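Local coordinates for acidocalcisomal pyrophosphatase (Trypanosoma brucei brucei, PDB 5C5V), which probably hydrolyses inorganic pyrophosphate with magnesium as cofactor, and here holds an imidodiphosphate ligand beside bound magnesium ions, at residues H92-V97 with F115-T120; H130-Y135 with R151-C156; S239-L244 with V259-H264; E157-T162 with F233-V238. All coordinates share one frame; numbering follows the deposited sequence.

Contact 1. Residues H92-V97 with F115-T120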
loop_
_atom_site.group_PDB
_atom_site.type_symbol
_atom_site.label_atom_id
_atom_site.label_comp_id
_atom_site.label_asym_id
_atom_site.label_seq_id
_atom_site.Cartn_x
_atom_site.Cartn_y
_atom_site.Cartn_z
ATOM N N HIS A 92 20.345 18.261 -22.146
ATOM C CA HIS A 92 21.334 17.367 -21.563
ATOM C C HIS A 92 20.946 17.011 -20.139
ATOM O O HIS A 92 20.826 17.883 -19.285
ATOM C CB HIS A 92 22.727 17.993 -21.570
ATOM C CG HIS A 92 23.296 18.193 -22.937
ATOM N ND1 HIS A 92 24.613 18.536 -23.147
ATOM C CD2 HIS A 92 22.734 18.086 -24.165
ATOM C CE1 HIS A 92 24.838 18.643 -24.446
ATOM N NE2 HIS A 92 23.714 18.373 -25.086
ATOM N N GLN A 93 20.746 15.728 -19.885
ATOM C CA GLN A 93 20.471 15.273 -18.540
ATOM C C GLN A 93 21.714 15.406 -17.661
ATOM O O GLN A 93 22.829 15.092 -18.089
ATOM C CB GLN A 93 19.971 13.829 -18.567
ATOM C CG GLN A 93 19.491 13.343 -17.235
ATOM C CD GLN A 93 18.677 12.063 -17.339
ATOM O OE1 GLN A 93 18.907 11.240 -18.222
ATOM N NE2 GLN A 93 17.712 11.902 -16.444
ATOM N N GLN A 94 21.522 15.917 -16.448
ATOM C CA GLN A 94 22.602 16.014 -15.475
ATOM C C GLN A 94 22.404 14.967 -14.390
ATOM O O GLN A 94 21.355 14.918 -13.741
ATOM C CB GLN A 94 22.662 17.414 -14.851
ATOM C CG GLN A 94 22.665 18.560 -15.861
ATOM C CD GLN A 94 23.947 18.627 -16.645
ATOM O OE1 GLN A 94 25.033 18.401 -16.109
ATOM N NE2 GLN A 94 23.830 18.904 -17.932
ATOM N N GLN A 95 23.415 14.139 -14.177
ATOM C CA GLN A 95 23.358 13.138 -13.117
ATOM C C GLN A 95 23.898 13.725 -11.826
ATOM O O GLN A 95 25.034 14.184 -11.777
ATOM C CB GLN A 95 24.162 11.896 -13.509
ATOM C CG GLN A 95 24.355 10.889 -12.393
ATOM C CD GLN A 95 23.054 10.285 -11.930
ATOM O OE1 GLN A 95 22.313 9.699 -12.723
ATOM N NE2 GLN A 95 22.755 10.436 -10.645
ATOM N N LEU A 96 23.080 13.728 -10.778
ATOM C CA LEU A 96 23.556 14.189 -9.482
ATOM C C LEU A 96 24.490 13.143 -8.920
ATOM O O LEU A 96 24.150 11.969 -8.871
ATOM C CB LEU A 96 22.402 14.458 -8.522
ATOM C CG LEU A 96 22.797 15.239 -7.265
ATOM C CD1 LEU A 96 23.393 16.597 -7.637
ATOM C CD2 LEU A 96 21.602 15.408 -6.327
ATOM N N VAL A 97 25.686 13.568 -8.536
ATOM C CA VAL A 97 26.690 12.653 -8.015
ATOM C C VAL A 97 27.124 13.145 -6.647
ATOM O O VAL A 97 27.325 14.347 -6.449
ATOM C CB VAL A 97 27.908 12.540 -8.942
ATOM C CG1 VAL A 97 28.932 11.587 -8.345
ATOM C CG2 VAL A 97 27.479 12.050 -10.322
ATOM N N PHE A 115 27.606 17.595 -10.803
ATOM C CA PHE A 115 26.820 17.264 -11.976
ATOM C C PHE A 115 27.719 16.511 -12.925
ATOM O O PHE A 115 28.855 16.911 -13.162
ATOM C CB PHE A 115 26.259 18.504 -12.676
ATOM C CG PHE A 115 25.015 19.043 -12.048
ATOM C CD1 PHE A 115 24.544 18.518 -10.861
ATOM C CD2 PHE A 115 24.303 20.059 -12.652
ATOM C CE1 PHE A 115 23.396 19.010 -10.291
ATOM C CE2 PHE A 115 23.152 20.552 -12.074
ATOM C CZ PHE A 115 22.700 20.028 -10.895
ATOM N N ARG A 116 27.210 15.404 -13.447
ATOM C CA ARG A 116 27.838 14.749 -14.576
ATOM C C ARG A 116 26.901 14.928 -15.751
ATOM O O ARG A 116 25.807 14.375 -15.759
ATOM C CB ARG A 116 28.055 13.269 -14.315
ATOM C CG ARG A 116 28.729 12.503 -15.456
ATOM C CD ARG A 116 28.786 11.074 -14.996
ATOM N NE ARG A 116 29.664 10.958 -13.842
ATOM C CZ ARG A 116 29.609 9.948 -12.985
ATOM N NH1 ARG A 116 28.679 9.013 -13.141
ATOM N NH2 ARG A 116 30.436 9.909 -11.937
ATOM N N ASP A 117 27.303 15.739 -16.717
ATOM C CA ASP A 117 26.544 15.878 -17.946
ATOM C C ASP A 117 26.600 14.530 -18.683
ATOM O O ASP A 117 27.682 14.068 -19.051
ATOM C CB ASP A 117 27.114 17.020 -18.788
ATOM C CG ASP A 117 26.248 17.366 -19.976
ATOM O OD1 ASP A 117 25.992 18.568 -20.167
ATOM O OD2 ASP A 117 25.839 16.463 -20.732
ATOM N N LEU A 118 25.449 13.886 -18.867
ATOM C CA LEU A 118 25.419 12.524 -19.422
ATOM C C LEU A 118 25.748 12.464 -20.916
ATOM O O LEU A 118 26.006 11.386 -21.455
ATOM C CB LEU A 118 24.059 11.867 -19.164
ATOM C CG LEU A 118 23.813 11.558 -17.679
ATOM C CD1 LEU A 118 22.612 10.657 -17.490
ATOM C CD2 LEU A 118 25.051 10.926 -17.040
ATOM N N GLU A 119 25.739 13.614 -21.583
ATOM C CA GLU A 119 26.086 13.672 -22.993
ATOM C C GLU A 119 27.565 13.998 -23.199
ATOM O O GLU A 119 28.235 13.390 -24.047
ATOM C CB GLU A 119 25.201 14.688 -23.721
ATOM C CG GLU A 119 23.711 14.313 -23.742
ATOM C CD GLU A 119 23.457 12.856 -24.167
ATOM O OE1 GLU A 119 23.907 12.457 -25.269
ATOM O OE2 GLU A 119 22.789 12.109 -23.404
ATOM N N THR A 120 28.077 14.966 -22.446
ATOM C CA THR A 120 29.483 15.340 -22.555
ATOM C C THR A 120 30.372 14.520 -21.618
ATOM O O THR A 120 31.556 14.337 -21.876
ATOM C CB THR A 120 29.700 16.831 -22.229
ATOM O OG1 THR A 120 29.467 17.044 -20.828
ATOM C CG2 THR A 120 28.760 17.714 -23.053
#

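Contact 2. Residues H130-Y135 with R151-C156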
loop_
_atom_site.group_PDB
_atom_site.type_symbol
_atom_site.label_atom_id
_atom_site.label_comp_id
_atom_site.label_asym_id
_atom_site.label_seq_id
_atom_site.Cartn_x
_atom_site.Cartn_y
_atom_site.Cartn_z
ATOM N N HIS A 130 21.887 25.628 -4.212
ATOM C CA HIS A 130 21.547 26.498 -5.333
ATOM C C HIS A 130 21.221 25.750 -6.610
ATOM O O HIS A 130 20.429 26.221 -7.404
ATOM C CB HIS A 130 22.678 27.490 -5.604
ATOM C CG HIS A 130 23.090 28.259 -4.388
ATOM N ND1 HIS A 130 22.186 28.944 -3.608
ATOM C CD2 HIS A 130 24.303 28.437 -3.814
ATOM C CE1 HIS A 130 22.825 29.513 -2.601
ATOM N NE2 HIS A 130 24.106 29.217 -2.700
ATOM N N ASP A 131 21.824 24.590 -6.817
ATOM C CA ASP A 131 21.786 23.985 -8.141
ATOM C C ASP A 131 20.792 22.832 -8.309
ATOM O O ASP A 131 20.475 22.463 -9.439
ATOM C CB ASP A 131 23.188 23.532 -8.514
ATOM C CG ASP A 131 24.131 24.701 -8.652
ATOM O OD1 ASP A 131 23.813 25.615 -9.437
ATOM O OD2 ASP A 131 25.157 24.731 -7.947
ATOM N N ILE A 132 20.300 22.274 -7.211
ATOM C CA ILE A 132 19.218 21.298 -7.292
ATOM C C ILE A 132 17.885 22.021 -7.412
ATOM O O ILE A 132 17.570 22.866 -6.579
ATOM C CB ILE A 132 19.187 20.363 -6.073
ATOM C CG1 ILE A 132 20.479 19.548 -6.001
ATOM C CG2 ILE A 132 17.993 19.429 -6.158
ATOM C CD1 ILE A 132 20.583 18.689 -4.756
ATOM N N PRO A 133 17.109 21.717 -8.468
ATOM C CA PRO A 133 15.837 22.423 -8.665
ATOM C C PRO A 133 14.894 22.179 -7.492
ATOM O O PRO A 133 14.784 21.054 -7.024
ATOM C CB PRO A 133 15.274 21.813 -9.962
ATOM C CG PRO A 133 16.407 21.097 -10.598
ATOM C CD PRO A 133 17.323 20.671 -9.484
ATOM N N LEU A 134 14.251 23.236 -7.016
ATOM C CA LEU A 134 13.240 23.130 -5.984
ATOM C C LEU A 134 12.028 22.381 -6.539
ATOM O O LEU A 134 11.539 21.431 -5.929
ATOM C CB LEU A 134 12.838 24.523 -5.487
ATOM C CG LEU A 134 11.629 24.621 -4.556
ATOM C CD1 LEU A 134 11.819 23.749 -3.315
ATOM C CD2 LEU A 134 11.410 26.080 -4.174
ATOM N N TYR A 135 11.570 22.817 -7.714
ATOM C CA TYR A 135 10.429 22.216 -8.400
ATOM C C TYR A 135 10.876 21.118 -9.355
ATOM O O TYR A 135 11.782 21.333 -10.167
ATOM C CB TYR A 135 9.659 23.273 -9.186
ATOM C CG TYR A 135 9.071 24.347 -8.316
ATOM C CD1 TYR A 135 7.823 24.177 -7.723
ATOM C CD2 TYR A 135 9.763 25.528 -8.074
ATOM C CE1 TYR A 135 7.281 25.150 -6.912
ATOM C CE2 TYR A 135 9.231 26.509 -7.261
ATOM C CZ TYR A 135 7.985 26.308 -6.684
ATOM O OH TYR A 135 7.439 27.267 -5.871
ATOM N N ARG A 151 5.458 18.539 -6.599
ATOM C CA ARG A 151 6.582 17.635 -6.671
ATOM C C ARG A 151 7.831 18.468 -6.428
ATOM O O ARG A 151 8.261 19.243 -7.292
ATOM C CB ARG A 151 6.630 16.911 -8.021
ATOM C CG ARG A 151 7.632 15.756 -8.063
ATOM C CD ARG A 151 7.592 14.962 -9.399
ATOM N NE ARG A 151 6.525 13.962 -9.381
ATOM C CZ ARG A 151 6.661 12.676 -9.015
ATOM N NH1 ARG A 151 7.842 12.176 -8.645
ATOM N NH2 ARG A 151 5.595 11.879 -9.051
ATOM N N TYR A 152 8.376 18.327 -5.225
ATOM C CA TYR A 152 9.496 19.116 -4.755
ATOM C C TYR A 152 10.715 18.262 -4.481
ATOM O O TYR A 152 10.595 17.143 -4.023
ATOM C CB TYR A 152 9.110 19.860 -3.475
ATOM C CG TYR A 152 8.032 20.899 -3.651
ATOM C CD1 TYR A 152 8.369 22.229 -3.896
ATOM C CD2 TYR A 152 6.687 20.561 -3.584
ATOM C CE1 TYR A 152 7.394 23.198 -4.057
ATOM C CE2 TYR A 152 5.700 21.519 -3.740
ATOM C CZ TYR A 152 6.058 22.843 -3.982
ATOM O OH TYR A 152 5.098 23.819 -4.148
ATOM N N ASN A 153 11.901 18.792 -4.719
ATOM C CA ASN A 153 13.092 18.073 -4.310
ATOM C C ASN A 153 13.397 18.325 -2.842
ATOM O O ASN A 153 13.402 19.468 -2.379
ATOM C CB ASN A 153 14.285 18.444 -5.178
ATOM C CG ASN A 153 14.379 17.578 -6.408
ATOM O OD1 ASN A 153 14.086 16.386 -6.351
ATOM N ND2 ASN A 153 14.759 18.170 -7.533
ATOM N N PHE A 154 13.632 17.233 -2.125
ATOM C CA PHE A 154 13.927 17.262 -0.705
ATOM C C PHE A 154 15.341 16.760 -0.515
ATOM O O PHE A 154 15.692 15.676 -0.984
ATOM C CB PHE A 154 12.908 16.400 0.071
ATOM C CG PHE A 154 13.313 16.052 1.498
ATOM C CD1 PHE A 154 13.142 16.961 2.530
ATOM C CD2 PHE A 154 13.813 14.797 1.810
ATOM C CE1 PHE A 154 13.483 16.623 3.863
ATOM C CE2 PHE A 154 14.153 14.453 3.136
ATOM C CZ PHE A 154 13.993 15.367 4.158
ATOM N N ILE A 155 16.163 17.560 0.142
ATOM C CA ILE A 155 17.506 17.119 0.474
ATOM C C ILE A 155 17.528 16.591 1.891
ATOM O O ILE A 155 17.311 17.348 2.839
ATOM C CB ILE A 155 18.530 18.253 0.340
ATOM C CG1 ILE A 155 18.481 18.834 -1.076
ATOM C CG2 ILE A 155 19.928 17.750 0.701
ATOM C CD1 ILE A 155 19.131 20.192 -1.195
ATOM N N CYS A 156 17.770 15.294 2.042
ATOM C CA CYS A 156 17.847 14.713 3.372
ATOM C C CYS A 156 19.203 14.986 4.018
ATOM O O CYS A 156 20.238 14.547 3.527
ATOM C CB CYS A 156 17.589 13.208 3.333
ATOM S SG CYS A 156 17.680 12.422 4.971
HETATM O O HOH W 1 5.531 26.318 -3.752
#

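Contact 3. Residues S239-L244 with V259-H264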
loop_
_atom_site.group_PDB
_atom_site.type_symbol
_atom_site.label_atom_id
_atom_site.label_comp_id
_atom_site.label_asym_id
_atom_site.label_seq_id
_atom_site.Cartn_x
_atom_site.Cartn_y
_atom_site.Cartn_z
ATOM N N SER A 239 15.249 13.352 -3.002
ATOM C CA SER A 239 14.156 12.625 -3.620
ATOM C C SER A 239 12.897 13.458 -3.703
ATOM O O SER A 239 12.738 14.443 -2.989
ATOM C CB SER A 239 13.880 11.335 -2.863
ATOM O OG SER A 239 13.597 11.628 -1.504
ATOM N N ALA A 240 12.012 13.052 -4.600
ATOM C CA ALA A 240 10.827 13.827 -4.900
ATOM C C ALA A 240 9.786 13.647 -3.813
ATOM O O ALA A 240 9.471 12.519 -3.414
ATOM C CB ALA A 240 10.263 13.422 -6.261
ATOM N N VAL A 241 9.265 14.758 -3.311
ATOM C CA VAL A 241 8.268 14.683 -2.255
ATOM C C VAL A 241 7.052 15.524 -2.576
ATOM O O VAL A 241 7.086 16.419 -3.425
ATOM C CB VAL A 241 8.819 15.137 -0.878
ATOM C CG1 VAL A 241 10.050 14.338 -0.495
ATOM C CG2 VAL A 241 9.085 16.637 -0.862
ATOM N N LYS A 242 5.974 15.208 -1.877
ATOM C CA LYS A 242 4.713 15.923 -1.955
ATOM C C LYS A 242 4.491 16.687 -0.661
ATOM O O LYS A 242 4.536 16.110 0.413
ATOM C CB LYS A 242 3.561 14.948 -2.203
ATOM C CG LYS A 242 2.199 15.589 -2.131
ATOM C CD LYS A 242 1.162 14.776 -2.881
ATOM C CE LYS A 242 0.432 13.823 -1.976
ATOM N NZ LYS A 242 -0.700 13.195 -2.738
ATOM N N VAL A 243 4.253 17.984 -0.771
ATOM C CA VAL A 243 4.045 18.840 0.387
ATOM C C VAL A 243 2.610 18.728 0.915
ATOM O O VAL A 243 1.659 18.816 0.140
ATOM C CB VAL A 243 4.357 20.305 0.028
ATOM C CG1 VAL A 243 3.714 21.265 1.023
ATOM C CG2 VAL A 243 5.862 20.512 -0.093
ATOM N N LEU A 244 2.461 18.537 2.228
ATOM C CA LEU A 244 1.151 18.333 2.848
ATOM C C LEU A 244 0.736 19.499 3.736
ATOM O O LEU A 244 -0.444 19.788 3.869
ATOM C CB LEU A 244 1.135 17.039 3.671
ATOM C CG LEU A 244 1.410 15.778 2.864
ATOM C CD1 LEU A 244 1.568 14.596 3.785
ATOM C CD2 LEU A 244 0.296 15.545 1.840
ATOM N N VAL A 259 8.092 22.241 7.177
ATOM C CA VAL A 259 7.162 21.707 6.195
ATOM C C VAL A 259 7.007 20.202 6.375
ATOM O O VAL A 259 7.995 19.473 6.485
ATOM C CB VAL A 259 7.610 22.018 4.747
ATOM C CG1 VAL A 259 6.679 21.341 3.741
ATOM C CG2 VAL A 259 7.646 23.519 4.506
ATOM N N VAL A 260 5.756 19.751 6.415
ATOM C CA VAL A 260 5.451 18.331 6.481
ATOM C C VAL A 260 5.255 17.843 5.063
ATOM O O VAL A 260 4.454 18.406 4.313
ATOM C CB VAL A 260 4.168 18.030 7.316
ATOM C CG1 VAL A 260 3.864 16.526 7.297
ATOM C CG2 VAL A 260 4.319 18.519 8.754
ATOM N N CYS A 261 5.988 16.803 4.686
ATOM C CA CYS A 261 5.891 16.297 3.322
ATOM C C CYS A 261 6.026 14.795 3.319
ATOM O O CYS A 261 6.408 14.194 4.329
ATOM C CB CYS A 261 6.966 16.931 2.429
ATOM S SG CYS A 261 8.656 16.501 2.930
ATOM N N ILE A 262 5.721 14.180 2.185
ATOM C CA ILE A 262 5.906 12.741 2.075
ATOM C C ILE A 262 6.437 12.346 0.709
ATOM O O ILE A 262 6.021 12.883 -0.313
ATOM C CB ILE A 262 4.600 11.963 2.348
ATOM C CG1 ILE A 262 4.883 10.457 2.339
ATOM C CG2 ILE A 262 3.517 12.328 1.342
ATOM C CD1 ILE A 262 3.729 9.628 2.813
ATOM N N SER A 263 7.362 11.396 0.722
ATOM C CA SER A 263 7.970 10.866 -0.483
ATOM C C SER A 263 6.952 10.373 -1.503
ATOM O O SER A 263 6.033 9.627 -1.173
ATOM C CB SER A 263 8.915 9.717 -0.120
ATOM O OG SER A 263 9.268 8.988 -1.284
ATOM N N HIS A 264 7.135 10.765 -2.751
ATOM C CA HIS A 264 6.279 10.290 -3.821
ATOM C C HIS A 264 6.463 8.794 -4.049
ATOM O O HIS A 264 5.735 8.201 -4.825
ATOM C CB HIS A 264 6.566 11.059 -5.118
ATOM C CG HIS A 264 5.784 12.327 -5.256
ATOM N ND1 HIS A 264 4.466 12.351 -5.662
ATOM C CD2 HIS A 264 6.131 13.617 -5.035
ATOM C CE1 HIS A 264 4.039 13.601 -5.695
ATOM N NE2 HIS A 264 5.029 14.389 -5.317
#

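Contact 4. Residues E157-T162 with F233-V238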
loop_
_atom_site.group_PDB
_atom_site.type_symbol
_atom_site.label_atom_id
_atom_site.label_comp_id
_atom_site.label_asym_id
_atom_site.label_seq_id
_atom_site.Cartn_x
_atom_site.Cartn_y
_atom_site.Cartn_z
ATOM N N GLU A 157 19.175 15.714 5.125
ATOM C CA GLU A 157 20.355 15.974 5.946
ATOM C C GLU A 157 20.440 14.954 7.089
ATOM O O GLU A 157 21.521 14.466 7.430
ATOM C CB GLU A 157 20.299 17.398 6.503
ATOM C CG GLU A 157 20.290 18.464 5.410
ATOM C CD GLU A 157 19.910 19.863 5.891
ATOM O OE1 GLU A 157 19.034 19.993 6.784
ATOM O OE2 GLU A 157 20.482 20.842 5.346
ATOM N N ILE A 158 19.291 14.641 7.686
ATOM C CA ILE A 158 19.250 13.748 8.840
ATOM C C ILE A 158 18.266 12.598 8.672
ATOM O O ILE A 158 17.051 12.770 8.804
ATOM C CB ILE A 158 18.907 14.529 10.106
ATOM C CG1 ILE A 158 19.940 15.639 10.305
ATOM C CG2 ILE A 158 18.842 13.595 11.328
ATOM C CD1 ILE A 158 19.648 16.508 11.491
ATOM N N PRO A 159 18.795 11.410 8.403
ATOM C CA PRO A 159 17.914 10.287 8.132
ATOM C C PRO A 159 17.072 9.888 9.337
ATOM O O PRO A 159 17.429 10.124 10.491
ATOM C CB PRO A 159 18.885 9.165 7.754
ATOM C CG PRO A 159 20.120 9.879 7.301
ATOM C CD PRO A 159 20.204 11.040 8.239
ATOM N N LYS A 160 15.932 9.302 9.017
ATOM C CA LYS A 160 15.047 8.668 9.969
ATOM C C LYS A 160 15.843 7.822 10.977
ATOM O O LYS A 160 16.741 7.063 10.586
ATOM C CB LYS A 160 14.050 7.814 9.178
ATOM C CG LYS A 160 12.818 7.344 9.896
ATOM C CD LYS A 160 12.003 6.511 8.910
ATOM C CE LYS A 160 10.676 6.102 9.467
ATOM N NZ LYS A 160 9.801 7.265 9.497
ATOM N N TRP A 161 15.535 7.992 12.262
ATOM C CA TRP A 161 16.116 7.185 13.345
ATOM C C TRP A 161 17.579 7.488 13.657
ATOM O O TRP A 161 18.266 6.643 14.221
ATOM C CB TRP A 161 16.001 5.689 13.024
ATOM C CG TRP A 161 14.615 5.247 12.712
ATOM C CD1 TRP A 161 13.473 5.619 13.349
ATOM C CD2 TRP A 161 14.223 4.365 11.658
ATOM N NE1 TRP A 161 12.386 5.011 12.768
ATOM C CE2 TRP A 161 12.823 4.236 11.722
ATOM C CE3 TRP A 161 14.922 3.681 10.656
ATOM C CZ2 TRP A 161 12.105 3.450 10.824
ATOM C CZ3 TRP A 161 14.208 2.903 9.762
ATOM C CH2 TRP A 161 12.813 2.789 9.858
ATOM N N THR A 162 18.072 8.658 13.258
ATOM C CA THR A 162 19.448 9.023 13.576
ATOM C C THR A 162 19.472 10.357 14.309
ATOM O O THR A 162 18.440 11.021 14.425
ATOM C CB THR A 162 20.326 9.087 12.301
ATOM O OG1 THR A 162 19.952 10.213 11.491
ATOM C CG2 THR A 162 20.171 7.795 11.502
ATOM N N PHE A 233 16.086 7.450 4.547
ATOM C CA PHE A 233 16.953 7.925 3.467
ATOM C C PHE A 233 18.412 7.932 3.904
ATOM O O PHE A 233 18.710 7.827 5.103
ATOM C CB PHE A 233 16.552 9.327 3.023
ATOM C CG PHE A 233 15.182 9.408 2.401
ATOM C CD1 PHE A 233 14.630 8.320 1.745
ATOM C CD2 PHE A 233 14.460 10.580 2.445
ATOM C CE1 PHE A 233 13.367 8.400 1.161
ATOM C CE2 PHE A 233 13.210 10.663 1.863
ATOM C CZ PHE A 233 12.668 9.569 1.225
ATOM N N LYS A 234 19.315 8.016 2.932
ATOM C CA LYS A 234 20.730 8.235 3.201
ATOM C C LYS A 234 21.017 9.717 3.448
ATOM O O LYS A 234 20.275 10.588 2.988
ATOM C CB LYS A 234 21.581 7.733 2.028
ATOM C CG LYS A 234 21.989 6.280 2.107
ATOM C CD LYS A 234 20.805 5.370 2.363
ATOM C CE LYS A 234 21.256 3.896 2.506
ATOM N NZ LYS A 234 20.158 2.965 2.976
ATOM N N VAL A 235 22.094 10.013 4.163
ATOM C CA VAL A 235 22.526 11.399 4.325
ATOM C C VAL A 235 22.851 12.007 2.969
ATOM O O VAL A 235 23.621 11.434 2.195
ATOM C CB VAL A 235 23.749 11.528 5.238
ATOM C CG1 VAL A 235 24.292 12.967 5.191
ATOM C CG2 VAL A 235 23.388 11.130 6.662
ATOM N N GLY A 236 22.236 13.150 2.673
ATOM C CA GLY A 236 22.479 13.825 1.414
ATOM C C GLY A 236 21.611 13.339 0.264
ATOM O O GLY A 236 21.640 13.922 -0.826
ATOM N N GLN A 237 20.866 12.256 0.486
ATOM C CA GLN A 237 19.976 11.719 -0.541
ATOM C C GLN A 237 18.894 12.739 -0.924
ATOM O O GLN A 237 18.336 13.417 -0.065
ATOM C CB GLN A 237 19.331 10.407 -0.066
ATOM C CG GLN A 237 18.281 9.865 -1.026
ATOM C CD GLN A 237 17.793 8.472 -0.659
ATOM O OE1 GLN A 237 18.274 7.848 0.298
ATOM N NE2 GLN A 237 16.844 7.962 -1.437
ATOM N N VAL A 238 18.620 12.857 -2.219
ATOM C CA VAL A 238 17.628 13.802 -2.715
ATOM C C VAL A 238 16.486 13.041 -3.358
ATOM O O VAL A 238 16.714 12.172 -4.190
ATOM C CB VAL A 238 18.242 14.783 -3.762
ATOM C CG1 VAL A 238 17.205 15.802 -4.213
ATOM C CG2 VAL A 238 19.489 15.475 -3.198
#

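Contact 1. Residues H92-V97 with F115-T120
The antiparallel β hairpin of strands 94-101 and 110-117 reaches its open end here, with Q95 paired to R116. This is a hydrogen-bonded pair. Q95 N gives to R116 O at 2.9 Å, and R116 N gives to Q95 O. Q94 with D117 and L96 with F115 are the non-hydrogen-bonded pairs that flank it. Beyond D117, L118 N gives to Q93 O.

The carboxylate of D117 ties up the end. D117 CG is anti to its backbone N (chi1 -171°), on the way to H92 and Q94. D117 OD1 takes two bonds. H92 ND1 is 3.3 Å from D117 OD1, which lies in the imidazole plane and uses its syn lone pair. Q94 NE2 comes to D117 OD1 from above the carboxylate plane, at 3.1 Å. The Q94 amide and the D117 carboxylate planes stand 88° apart. Four N-H groups grip the carboxylate in all, which would probably stabilise its negative charge.

E119 CB lies over the centre of one H92 ring face. Q94 CB sits over one face of the F115 ring, while L96 CD1 meets the ring edge, 3.6 Å from F115 CE1. V97 CG2 covers one face of the R116 guanidinium, which makes salt bridges to E123 and to E145 of the second subunit. Q94 and Q95 pair with a strand of that subunit too. D117 OD2 accepts from E119 N and T120 N, which is an Asx turn with an Asx motif where the hairpin strand ends.

Contact 2. Residues H130-Y135 with R151-C156
I132 is the first residue of 130-135 to touch the strand. Its side chain crosses that of N153 at about a right angle, with I132 CG2 3.7 Å from N153 ND2. The other branch of I132 ends on I155: I132 CD1 to I155 CD1 is 4.1 Å.

P133 follows and offers its carbonyl. N153 ND2 gives a hydrogen bond to P133 O at 2.9 Å, with an N-H...O angle of 156°. The acceptor lies close to the amide plane of N153. The proline ring and the asparagine side chain lie side by side and point the same way.

L134 supplies the second bond, from N153 N to L134 O, also 2.9 Å. N153 is thus held through both its backbone and its side chain by two successive carbonyls. The L134 CG is anti to the backbone N (chi1 171°). From there CD1 reaches the edge of the Y152 ring, 3.8 Å from Y152 CD1.

Y135 forms a single backbone bridge with Y152. The two side chains lie side by side and point the same way, but the ring planes are turned 45° from each other. Y135 CE1 is 3.5 Å from Y152 CE1. One water joins the hydroxyls, 3.0 Å from Y135 OH and 2.6 Å from Y152 OH.

Helix 316-336 covers this tyrosine pair: H327 meets the Y135 ring edge-to-face, and M320 touches Y152. Strand 152-156 has strands 197-200 and 238-251 as its antiparallel neighbours in the sheet, with 132-135 running alongside after the short helix 128-131.

Contact 3. Residues S239-L244 with V259-H264
K242 N gives a 2.8 Å hydrogen bond to I262 O. The return bond, I262 N to K242 O, is 2.9 Å, so the two residues form an antiparallel hydrogen-bonded pair. L244 N to V260 O and H264 N to A240 O continue the pattern on either side. V241 with S263 and V243 with C261 are the non-hydrogen-bonded pairs between.

The side chains of V243 and C261 share one face of the sheet. C261 SG sits between its own backbone N and carbonyl carbon (chi1 64°). It lies 3.8 Å from V241 CG2. V243 crosses V259 at about a right angle, with both valine methyls of V243 4.0 Å from V259 CG1.

The two segments belong to the β hairpin of strands 238-251 and 254-263, in the pyrophosphatase sheet. V259 is about 7 Å from D224, a magnesium ligand, side chain to side chain. Helix 316-336 packs on V243, and Y152 of the neighbouring strand 152-156 touches both V241 and V243.

On the other face K242 and I262 stand together, and L244 CD1 meets I262 CG2 at 3.9 Å. The H264 ring folds back on the strand opposite. Its edge faces the A240-V241 peptide, and H264 CD2 comes tightly to V241 C at 3.2 Å. K242 CB touches H264 NE2, whose hydrogen bond goes to N150 O. K242 NZ bonds to C269 O.

Contact 4. Residues E157-T162 with F233-V238
Two loops beside the active site meet where P159 packs on the carbonyl of F233 and the side chain of V235. Each loop carries a type II β turn, P159 to T162 in one and K234 to Q237 in the other. E157, two residues before P159, has its side chain about 5 Å from a bound magnesium ion and from the imidodiphosphate. E157 and I158 make a classic β bulge opposite Y198.

The proline ring does the touching. P159 CB lies only 3.0 Å from F233 O, a tight approach, and P159 CG is 3.3 Å from the same oxygen. V235 CG2, from the same loop as F233, meets the ring 3.6 Å from P159 CD. V235 CG1 is anti to the backbone N (chi1 171°) and lies 3.9 Å from E157 O.

Polar groups are used within each loop. T162 OG1 gives to P159 O at 2.7 Å, and T162 N reaches this oxygen from the same face of its plane. K234 N gives to Q237 OE1 at 2.8 Å. G236 holds the third place of its turn with a positive phi of 86°.

N197 OD1 accepts from both K160 N and F233 N, and so links the loops from outside. E157 OE2 accepts from I168 N. No hydrogen bond passes directly between the two segments. Their own contact therefore rests on the fit of the proline ring against a valine methyl and a carbonyl oxygen.

In the fold
The four contacts follow one another along the chain, and none nests in or crosses another. Contact 1 closes the hairpin of 94-101 with 110-117. Contact 2 then closes the 15-residue connection into strand 152-156. Contact 4 comes next: it opens directly after that strand and spans 70 residues, bringing the chain back beside it. Contact 3 starts at the following residue and closes the hairpin of 238-251 with 254-263. Y152 O to V241 N is a probable hydrogen bond joining contacts 2 and 3 in one sheet, and C156 probably bonds to G236 and Q237 of contact 4. L96 packs on I132 and V238, so the contact 1 hairpin sits against the loop at I132 and the start of strand 238-251.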